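Local structure of putative phosphomethylpyrimidine kinase (Bacteroides thetaiotaomicron, 3MBH) at residues 26-31 with 36-41; 69-74 with 96-101; 197-202 with 208-213. The protein binds pyridoxal and probably phosphorylates it with ATP, as a pyridoxal kinase of the ribokinase superfamily. One frame throughout, in Å; residues are numbered along the deposited sequence. Where two conformers were deposited one is given.

Interaction 1: residues 26-31 with 36-41; sequences VVIPIL and FQVCPL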
loop_
_atom_site.group_PDB
_atom_site.type_symbol
_atom_site.label_atom_id
_atom_site.label_comp_id
_atom_site.label_asym_id
_atom_site.label_seq_id
_atom_site.Cartn_x
_atom_site.Cartn_y
_atom_site.Cartn_z
ATOM N N VAL A 26 9.141 7.778 -21.120
ATOM C CA VAL A 26 9.371 8.079 -19.700
ATOM C C VAL A 26 8.224 8.958 -19.178
ATOM O O VAL A 26 7.691 8.722 -18.094
ATOM C CB VAL A 26 10.782 8.742 -19.603
ATOM C CG1 VAL A 26 10.960 9.556 -18.377
ATOM C CG2 VAL A 26 11.889 7.621 -19.723
ATOM N N VAL A 27 7.866 9.992 -19.938
ATOM C CA VAL A 27 6.865 10.975 -19.545
ATOM C C VAL A 27 5.500 10.346 -19.362
ATOM O O VAL A 27 4.803 10.651 -18.411
ATOM C CB VAL A 27 6.766 12.113 -20.615
ATOM C CG1 VAL A 27 5.639 13.084 -20.274
ATOM C CG2 VAL A 27 8.113 12.857 -20.742
ATOM N N ILE A 28 5.110 9.445 -20.262
ATOM C CA ILE A 28 3.780 8.824 -20.178
ATOM C C ILE A 28 3.617 7.950 -18.893
ATOM O O ILE A 28 2.730 8.210 -18.080
ATOM C CB ILE A 28 3.396 8.045 -21.468
ATOM C CG1 ILE A 28 3.162 9.033 -22.603
ATOM C CG2 ILE A 28 2.162 7.211 -21.220
ATOM C CD1 ILE A 28 3.175 8.341 -24.053
ATOM N N PRO A 29 4.503 6.986 -18.663
ATOM C CA PRO A 29 4.339 6.162 -17.441
ATOM C C PRO A 29 4.431 6.932 -16.122
ATOM O O PRO A 29 3.661 6.664 -15.177
ATOM C CB PRO A 29 5.481 5.134 -17.530
ATOM C CG PRO A 29 6.246 5.444 -18.690
ATOM C CD PRO A 29 5.635 6.541 -19.482
ATOM N N ILE A 30 5.361 7.882 -16.037
ATOM C CA ILE A 30 5.532 8.635 -14.791
ATOM C C ILE A 30 4.285 9.504 -14.511
ATOM O O ILE A 30 3.664 9.395 -13.453
ATOM C CB ILE A 30 6.763 9.492 -14.835
ATOM C CG1 ILE A 30 8.001 8.568 -14.805
ATOM C CG2 ILE A 30 6.724 10.554 -13.643
ATOM C CD1 ILE A 30 9.377 9.323 -14.865
ATOM N N LEU A 31 3.904 10.342 -15.461
ATOM C CA LEU A 31 2.803 11.258 -15.221
ATOM C C LEU A 31 1.477 10.486 -15.088
ATOM O O LEU A 31 0.680 10.859 -14.269
ATOM C CB LEU A 31 2.729 12.396 -16.268
ATOM C CG LEU A 31 3.873 13.434 -16.185
ATOM C CD1 LEU A 31 3.943 14.317 -17.411
ATOM C CD2 LEU A 31 3.749 14.301 -14.900
ATOM N N PHE A 36 -2.134 11.840 -13.972
ATOM C CA PHE A 36 -2.400 12.793 -15.045
ATOM C C PHE A 36 -2.521 12.053 -16.339
ATOM O O PHE A 36 -1.831 11.052 -16.521
ATOM C CB PHE A 36 -1.283 13.827 -15.124
ATOM C CG PHE A 36 -1.106 14.557 -13.842
ATOM C CD1 PHE A 36 -2.036 15.511 -13.460
ATOM C CD2 PHE A 36 -0.083 14.228 -12.967
ATOM C CE1 PHE A 36 -1.930 16.141 -12.238
ATOM C CE2 PHE A 36 0.027 14.837 -11.768
ATOM C CZ PHE A 36 -0.885 15.806 -11.394
ATOM N N GLN A 37 -3.436 12.492 -17.205
ATOM C CA GLN A 37 -3.476 11.976 -18.569
ATOM C C GLN A 37 -2.438 12.738 -19.428
ATOM O O GLN A 37 -2.419 13.959 -19.406
ATOM C CB GLN A 37 -4.872 12.144 -19.194
ATOM C CG GLN A 37 -4.884 11.646 -20.628
ATOM C CD GLN A 37 -6.263 11.757 -21.287
ATOM O OE1 GLN A 37 -7.148 12.373 -20.756
ATOM N NE2 GLN A 37 -6.433 11.101 -22.425
ATOM N N VAL A 38 -1.587 12.005 -20.136
ATOM C CA VAL A 38 -0.569 12.556 -20.987
ATOM C C VAL A 38 -1.054 12.401 -22.428
ATOM O O VAL A 38 -1.435 11.294 -22.869
ATOM C CB VAL A 38 0.729 11.818 -20.832
ATOM C CG1 VAL A 38 1.760 12.309 -21.828
ATOM C CG2 VAL A 38 1.213 11.898 -19.374
ATOM N N CYS A 39 -1.076 13.524 -23.126
ATOM C CA CYS A 39 -1.534 13.636 -24.500
ATOM C C CYS A 39 -0.332 14.001 -25.348
ATOM O O CYS A 39 0.088 15.175 -25.400
ATOM C CB CYS A 39 -2.602 14.686 -24.617
ATOM S SG CYS A 39 -4.102 14.307 -23.768
ATOM N N PRO A 40 0.226 13.012 -26.049
ATOM C CA PRO A 40 1.455 13.256 -26.811
ATOM C C PRO A 40 1.264 14.101 -28.084
ATOM O O PRO A 40 0.316 13.844 -28.869
ATOM C CB PRO A 40 1.928 11.858 -27.211
ATOM C CG PRO A 40 0.682 10.992 -27.130
ATOM C CD PRO A 40 -0.202 11.606 -26.083
ATOM N N LEU A 41 2.142 15.096 -28.229
ATOM C CA LEU A 41 2.390 15.829 -29.473
ATOM C C LEU A 41 3.808 15.442 -29.887
ATOM O O LEU A 41 4.755 16.083 -29.495
ATOM C CB LEU A 41 2.321 17.331 -29.265
ATOM C CG LEU A 41 2.428 18.188 -30.538
ATOM C CD1 LEU A 41 1.337 17.790 -31.533
ATOM C CD2 LEU A 41 2.366 19.682 -30.162
#
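Residues 26-31 of helix 24-33 and the strand that follows, within 36-41, run nearly antiparallel at 163°, their axes 7.9 Å apart, and one backbone bond joins them where the chain turns: Phe36 N donates to Leu31 O over 3.0 Å. The same carbonyl oxygen lies near the Phe36 side chain, 3.7 Å from Phe36 CD2, while the methyl Leu31 CD2 approaches that ring carbon more loosely. Phe36 and Val38 both direct their CB toward the helix, and Val38 forms the centre of the contact. Its two methyl groups are divided between different helix residues. CG1, placed anti to the backbone N of Val38 (chi1 174°), rests 3.6 Å from Ile28 CG1, in the branch of Ile28 that leads on to CD1. CG2 points the other way along the helix and presses on the root of the leucine, with Val38 CG2 and Leu31 CB only 3.5 Å apart, closer than carbons usually pack; the two side chains meet there at about a right angle. Val27, one turn before Leu31, adds its carbonyl O, 3.9 Å from Val38 CG2, and its methyl CG1, 4.2 Å from Val38 CG1. All these groups are buried. His14, Ile10 and Ala12 of strand 9-17 pack on Val27, Leu31 and Val38 respectively, and Ser229 and Met236 of helix 223-236 cover Val27 and Phe36. Strand 37-40 pairs in parallel with strand 9-17, so the contact joins the helix to the second strand of the beta-alpha-beta crossover 9-17, 24-33, 37-40, the element from which the central sheet of the ribokinase-like fold is built.

Interaction 2: residues 69-74 with 96-101; sequences AEWKKL and SDFIKD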
loop_
_atom_site.group_PDB
_atom_site.type_symbol
_atom_site.label_atom_id
_atom_site.label_comp_id
_atom_site.label_asym_id
_atom_site.label_seq_id
_atom_site.Cartn_x
_atom_site.Cartn_y
_atom_site.Cartn_z
ATOM N N ALA A 69 -4.279 21.399 -35.055
ATOM C CA ALA A 69 -5.495 21.864 -35.670
ATOM C C ALA A 69 -6.686 21.016 -35.242
ATOM O O ALA A 69 -7.766 21.573 -34.971
ATOM C CB ALA A 69 -5.384 21.909 -37.203
ATOM N N GLU A 70 -6.472 19.695 -35.128
ATOM C CA GLU A 70 -7.535 18.803 -34.680
ATOM C C GLU A 70 -7.830 19.058 -33.216
ATOM O O GLU A 70 -8.990 19.050 -32.799
ATOM C CB GLU A 70 -7.158 17.327 -34.867
ATOM C CG GLU A 70 -6.956 16.897 -36.295
ATOM C CD GLU A 70 -8.164 17.181 -37.165
ATOM O OE1 GLU A 70 -9.280 16.874 -36.750
ATOM O OE2 GLU A 70 -8.002 17.720 -38.285
ATOM N N TRP A 71 -6.781 19.293 -32.432
ATOM C CA TRP A 71 -6.977 19.536 -31.012
ATOM C C TRP A 71 -7.840 20.795 -30.787
ATOM O O TRP A 71 -8.705 20.843 -29.900
ATOM C CB TRP A 71 -5.646 19.631 -30.337
ATOM C CG TRP A 71 -4.984 18.287 -30.118
ATOM C CD1 TRP A 71 -5.486 17.045 -30.412
ATOM C CD2 TRP A 71 -3.717 18.061 -29.488
ATOM N NE1 TRP A 71 -4.589 16.076 -30.024
ATOM C CE2 TRP A 71 -3.497 16.674 -29.460
ATOM C CE3 TRP A 71 -2.723 18.903 -28.991
ATOM C CZ2 TRP A 71 -2.331 16.125 -28.923
ATOM C CZ3 TRP A 71 -1.616 18.378 -28.464
ATOM C CH2 TRP A 71 -1.396 17.000 -28.426
ATOM N N LYS A 72 -7.634 21.796 -31.639
ATOM C CA LYS A 72 -8.460 22.990 -31.580
ATOM C C LYS A 72 -9.889 22.661 -31.930
ATOM O O LYS A 72 -10.767 23.153 -31.251
ATOM C CB LYS A 72 -7.944 24.089 -32.502
ATOM C CG LYS A 72 -6.606 24.693 -32.074
ATOM C CD LYS A 72 -6.317 26.037 -32.772
ATOM C CE LYS A 72 -4.910 26.491 -32.415
ATOM N NZ LYS A 72 -4.544 27.691 -33.126
ATOM N N LYS A 73 -10.127 21.838 -32.963
ATOM C CA LYS A 73 -11.503 21.456 -33.324
ATOM C C LYS A 73 -12.157 20.674 -32.223
ATOM O O LYS A 73 -13.340 20.838 -32.022
ATOM C CB LYS A 73 -11.611 20.571 -34.558
ATOM C CG LYS A 73 -11.090 21.154 -35.810
ATOM C CD LYS A 73 -11.095 20.086 -36.902
ATOM C CE LYS A 73 -10.686 20.652 -38.244
ATOM N NZ LYS A 73 -10.437 19.559 -39.226
ATOM N N LEU A 74 -11.412 19.832 -31.528
ATOM C CA LEU A 74 -11.953 19.051 -30.402
ATOM C C LEU A 74 -12.224 19.902 -29.174
ATOM O O LEU A 74 -12.843 19.414 -28.231
ATOM C CB LEU A 74 -10.990 17.952 -29.957
ATOM C CG LEU A 74 -10.851 16.736 -30.883
ATOM C CD1 LEU A 74 -9.705 15.894 -30.414
ATOM C CD2 LEU A 74 -12.148 15.948 -30.909
ATOM N N SER A 96 5.991 27.378 -29.661
ATOM C CA SER A 96 5.694 28.662 -29.027
ATOM C C SER A 96 4.245 29.104 -29.283
ATOM O O SER A 96 3.548 29.559 -28.366
ATOM C CB SER A 96 6.680 29.730 -29.489
ATOM O OG SER A 96 8.007 29.288 -29.308
ATOM N N ASP A 97 3.794 28.960 -30.524
ATOM C CA ASP A 97 2.395 29.275 -30.891
ATOM C C ASP A 97 1.385 28.367 -30.214
ATOM O O ASP A 97 0.301 28.819 -29.858
ATOM C CB ASP A 97 2.200 29.209 -32.410
ATOM C CG ASP A 97 2.793 30.415 -33.117
ATOM O OD1 ASP A 97 3.066 31.411 -32.430
ATOM O OD2 ASP A 97 3.003 30.377 -34.349
ATOM N N PHE A 98 1.747 27.092 -30.035
ATOM C CA PHE A 98 0.921 26.132 -29.363
ATOM C C PHE A 98 0.691 26.552 -27.919
ATOM O O PHE A 98 -0.457 26.616 -27.481
ATOM C CB PHE A 98 1.557 24.747 -29.432
ATOM C CG PHE A 98 0.850 23.707 -28.630
ATOM C CD1 PHE A 98 -0.464 23.406 -28.870
ATOM C CD2 PHE A 98 1.504 23.044 -27.599
ATOM C CE1 PHE A 98 -1.124 22.426 -28.119
ATOM C CE2 PHE A 98 0.858 22.063 -26.841
ATOM C CZ PHE A 98 -0.470 21.761 -27.090
ATOM N N ILE A 99 1.772 26.919 -27.235
ATOM C CA ILE A 99 1.713 27.411 -25.874
ATOM C C ILE A 99 0.868 28.693 -25.809
ATOM O O ILE A 99 0.005 28.828 -24.935
ATOM C CB ILE A 99 3.116 27.683 -25.310
ATOM C CG1 ILE A 99 3.849 26.366 -25.151
ATOM C CG2 ILE A 99 3.014 28.439 -23.959
ATOM C CD1 ILE A 99 5.359 26.496 -25.016
ATOM N N LYS A 100 1.080 29.601 -26.762
ATOM C CA LYS A 100 0.304 30.836 -26.782
ATOM C C LYS A 100 -1.192 30.540 -26.878
ATOM O O LYS A 100 -2.001 31.125 -26.148
ATOM C CB LYS A 100 0.720 31.741 -27.920
ATOM C CG LYS A 100 0.033 33.147 -27.921
ATOM C CD LYS A 100 0.354 33.928 -29.191
ATOM C CE LYS A 100 0.194 33.082 -30.452
ATOM N NZ LYS A 100 0.010 33.926 -31.690
ATOM N N ASP A 101 -1.558 29.628 -27.766
ATOM C CA ASP A 101 -2.960 29.340 -28.022
ATOM C C ASP A 101 -3.622 28.428 -26.985
ATOM O O ASP A 101 -4.854 28.412 -26.870
ATOM C CB ASP A 101 -3.104 28.700 -29.390
ATOM C CG ASP A 101 -2.755 29.661 -30.540
ATOM O OD1 ASP A 101 -2.640 30.878 -30.340
ATOM O OD2 ASP A 101 -2.555 29.169 -31.656
#
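Two helices of the ribokinase-like alpha/beta fold, 64-73 and 91-102, meet here through an inner aromatic pair and an outer salt bridge. On the buried side, Trp71 presents the rim of its six-membered ring to Phe98: Trp71 CZ3 lies 3.8 Å from Phe98 CZ, and Trp71 CE3 lies 4.0 Å from Phe98 CE1, which sits in the plane of the indole at its edge. The two rings are inclined at 47° with centroids 6.0 Å apart, an oblique meeting. Phe98 reaches across because its CG stands anti to the backbone N (chi1 173°), which swings the ring toward the tryptophan. Phe78 packs on both residues and meets Trp71 edge-to-face, while the indole Trp71 NE1 donates a hydrogen bond to Ser47 O of a second subunit. On the exposed side, Lys72 extends a straight chain from CG onward to the next helix, and Lys72 NZ forms a hydrogen-bonded salt bridge with Asp101 OD2 at 2.9 Å. The ammonium approaches from above the carboxylate, 46° out of its plane. Within helix 64-73, Lys73 NZ forms a salt bridge with Glu70 OE2, three residues earlier, at 3.2 Å, on the syn side. With the helix backbones well separated, 9.1 Å between Lys72 CA and Asp101 CA, long side chains do the bridging. The chemistry is thus layered: carbon packing holds the rings within, whereas the lysine-aspartate pair is solvent-facing, so its attraction is probably weakened by water.

Interaction 3: residues 197-202 with 208-213; sequences SVYAYN and YWKVTC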
loop_
_atom_site.group_PDB
_atom_site.type_symbol
_atom_site.label_atom_id
_atom_site.label_comp_id
_atom_site.label_asym_id
_atom_site.label_seq_id
_atom_site.Cartn_x
_atom_site.Cartn_y
_atom_site.Cartn_z
ATOM N N SER A 197 24.793 17.784 -7.922
ATOM C CA SER A 197 23.849 18.711 -7.281
ATOM C C SER A 197 22.835 19.276 -8.278
ATOM O O SER A 197 23.049 19.254 -9.497
ATOM C CB SER A 197 24.563 19.830 -6.526
ATOM O OG SER A 197 25.633 20.338 -7.297
ATOM N N VAL A 198 21.701 19.710 -7.722
ATOM C CA VAL A 198 20.660 20.383 -8.443
ATOM C C VAL A 198 20.471 21.718 -7.720
ATOM O O VAL A 198 20.475 21.778 -6.476
ATOM C CB VAL A 198 19.336 19.585 -8.441
ATOM C CG1 VAL A 198 18.194 20.397 -9.097
ATOM C CG2 VAL A 198 19.493 18.181 -9.140
ATOM N N TYR A 199 20.353 22.790 -8.480
ATOM C CA TYR A 199 20.147 24.133 -7.959
ATOM C C TYR A 199 18.823 24.629 -8.541
ATOM O O TYR A 199 18.432 24.193 -9.635
ATOM C CB TYR A 199 21.275 25.042 -8.376
ATOM C CG TYR A 199 22.590 24.787 -7.703
ATOM C CD1 TYR A 199 23.418 23.719 -8.086
ATOM C CD2 TYR A 199 23.055 25.652 -6.699
ATOM C CE1 TYR A 199 24.663 23.525 -7.444
ATOM C CE2 TYR A 199 24.279 25.479 -6.098
ATOM C CZ TYR A 199 25.068 24.409 -6.447
ATOM O OH TYR A 199 26.302 24.300 -5.823
ATOM N N ALA A 200 18.088 25.456 -7.787
ATOM C CA ALA A 200 16.799 25.985 -8.270
ATOM C C ALA A 200 16.534 27.368 -7.683
ATOM O O ALA A 200 17.053 27.759 -6.595
ATOM C CB ALA A 200 15.654 25.052 -7.914
ATOM N N TYR A 201 15.718 28.104 -8.415
ATOM C CA TYR A 201 15.301 29.431 -8.018
ATOM C C TYR A 201 13.797 29.583 -8.297
ATOM O O TYR A 201 13.295 29.124 -9.292
ATOM C CB TYR A 201 16.137 30.468 -8.732
ATOM C CG TYR A 201 15.639 31.851 -8.534
ATOM C CD1 TYR A 201 15.805 32.467 -7.334
ATOM C CD2 TYR A 201 15.006 32.543 -9.563
ATOM C CE1 TYR A 201 15.327 33.734 -7.104
ATOM C CE2 TYR A 201 14.528 33.804 -9.370
ATOM C CZ TYR A 201 14.710 34.406 -8.138
ATOM O OH TYR A 201 14.275 35.657 -7.888
ATOM N N ASN A 202 13.089 30.211 -7.376
ATOM C CA ASN A 202 11.667 30.518 -7.535
ATOM C C ASN A 202 11.578 32.021 -7.398
ATOM O O ASN A 202 11.843 32.587 -6.321
ATOM C CB ASN A 202 10.816 29.811 -6.456
ATOM C CG ASN A 202 9.351 29.835 -6.764
ATOM O OD1 ASN A 202 8.899 30.597 -7.609
ATOM N ND2 ASN A 202 8.596 28.999 -6.097
ATOM N N TYR A 208 16.244 30.372 -3.279
ATOM C CA TYR A 208 17.242 29.535 -3.954
ATOM C C TYR A 208 17.420 28.233 -3.193
ATOM O O TYR A 208 17.534 28.251 -1.970
ATOM C CB TYR A 208 18.602 30.253 -3.968
ATOM C CG TYR A 208 18.623 31.511 -4.781
ATOM C CD1 TYR A 208 18.233 32.749 -4.225
ATOM C CD2 TYR A 208 19.083 31.497 -6.098
ATOM C CE1 TYR A 208 18.243 33.904 -4.991
ATOM C CE2 TYR A 208 19.102 32.638 -6.843
ATOM C CZ TYR A 208 18.663 33.832 -6.306
ATOM O OH TYR A 208 18.716 34.947 -7.115
ATOM N N TRP A 209 17.483 27.117 -3.897
ATOM C CA TRP A 209 17.569 25.804 -3.302
ATOM C C TRP A 209 18.704 25.023 -3.881
ATOM O O TRP A 209 19.006 25.161 -5.042
ATOM C CB TRP A 209 16.286 25.016 -3.583
ATOM C CG TRP A 209 15.095 25.699 -3.086
ATOM C CD1 TRP A 209 14.272 26.518 -3.792
ATOM C CD2 TRP A 209 14.611 25.700 -1.739
ATOM N NE1 TRP A 209 13.298 27.033 -2.962
ATOM C CE2 TRP A 209 13.466 26.505 -1.706
ATOM C CE3 TRP A 209 15.018 25.069 -0.567
ATOM C CZ2 TRP A 209 12.735 26.725 -0.532
ATOM C CZ3 TRP A 209 14.288 25.288 0.587
ATOM C CH2 TRP A 209 13.169 26.128 0.593
ATOM N N LYS A 210 19.258 24.120 -3.091
ATOM C CA LYS A 210 20.232 23.172 -3.564
ATOM C C LYS A 210 19.986 21.773 -2.970
ATOM O O LYS A 210 19.617 21.624 -1.793
ATOM C CB LYS A 210 21.616 23.679 -3.162
ATOM C CG LYS A 210 22.805 22.750 -3.462
ATOM C CD LYS A 210 24.116 23.423 -2.997
ATOM C CE LYS A 210 25.363 22.558 -3.154
ATOM N NZ LYS A 210 26.634 23.310 -2.749
ATOM N N VAL A 211 20.238 20.750 -3.751
ATOM C CA VAL A 211 20.185 19.388 -3.233
ATOM C C VAL A 211 21.347 18.615 -3.831
ATOM O O VAL A 211 21.665 18.803 -4.985
ATOM C CB VAL A 211 18.807 18.761 -3.511
ATOM C CG1 VAL A 211 18.501 18.724 -4.980
ATOM C CG2 VAL A 211 18.678 17.405 -2.874
ATOM N N THR A 212 22.033 17.825 -3.028
ATOM C CA THR A 212 23.198 17.076 -3.476
ATOM C C THR A 212 22.834 15.618 -3.401
ATOM O O THR A 212 22.289 15.200 -2.399
ATOM C CB THR A 212 24.438 17.358 -2.575
ATOM O OG1 THR A 212 24.838 18.714 -2.783
ATOM C CG2 THR A 212 25.667 16.437 -2.944
ATOM N N CYS A 213 23.188 14.854 -4.418
ATOM C CA CYS A 213 22.827 13.455 -4.442
ATOM C C CYS A 213 23.968 12.591 -4.889
ATOM O O CYS A 213 24.842 13.044 -5.647
ATOM C CB CYS A 213 21.659 13.263 -5.377
ATOM S SG CYS A 213 20.232 14.225 -4.826
#
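Val198 and Val211, and Ala200 and Trp209, are the hydrogen-bonded pairs of an antiparallel beta hairpin of the central sheet, flanked by strands 181-189 and 288-290. Each pair exchanges two N-H...O bonds, for example Trp209 N to Ala200 O at 2.8 Å. Between them, Lys210 CA approaches Val198 O at 3.2 Å in a CA-H...O contact.

Apolar packing occupies one face, where Val198 CB meets Val211 CG1 at 3.7 Å and Ala200 sits beside the root of Trp209; helix 241-257 covers the tryptophan. The other face carries Ser197, Thr212, the three tyrosines and Lys210, and helix 164-176 packs on Tyr199 and Tyr201.

Two aromatic contacts mark that second face. The chain of Lys210, extended throughout and anti to its backbone nitrogen at chi1 (175°), lies alongside Tyr199, with CG over one face of the ring in a CH-pi contact. Asp164 receives both polar ends, a salt bridge from Lys210 NZ and a hydrogen bond with Tyr199 OH. Tyr201 and Tyr208 cross obliquely with planes at 37°, and Tyr201 CD1 lies over the Tyr208 ring, 3.3 Å from Tyr208 CZ.

Interactions 1 and 2 adjoin: Trp71 of interaction 2 packs on the end of the strand in interaction 1, with Pro40 O 3.5 Å from Trp71 CZ2 and Leu41 CB 3.8 Å from Trp71 CH2. Both also touch a second subunit. Interaction 3 lies on the opposite side of the chain's centre, its centre about 25 Å from that of interaction 1 and 34 Å from that of interaction 2, although the strands of interactions 1 and 3 belong to one sheet. Interaction 1 comes near the bound pyridoxal, about 8 Å from the Val27 side chain; segment 96-101 carries Asp97, a zinc-binding residue with no zinc bound to this chain, and interaction 3 lies away from these sites.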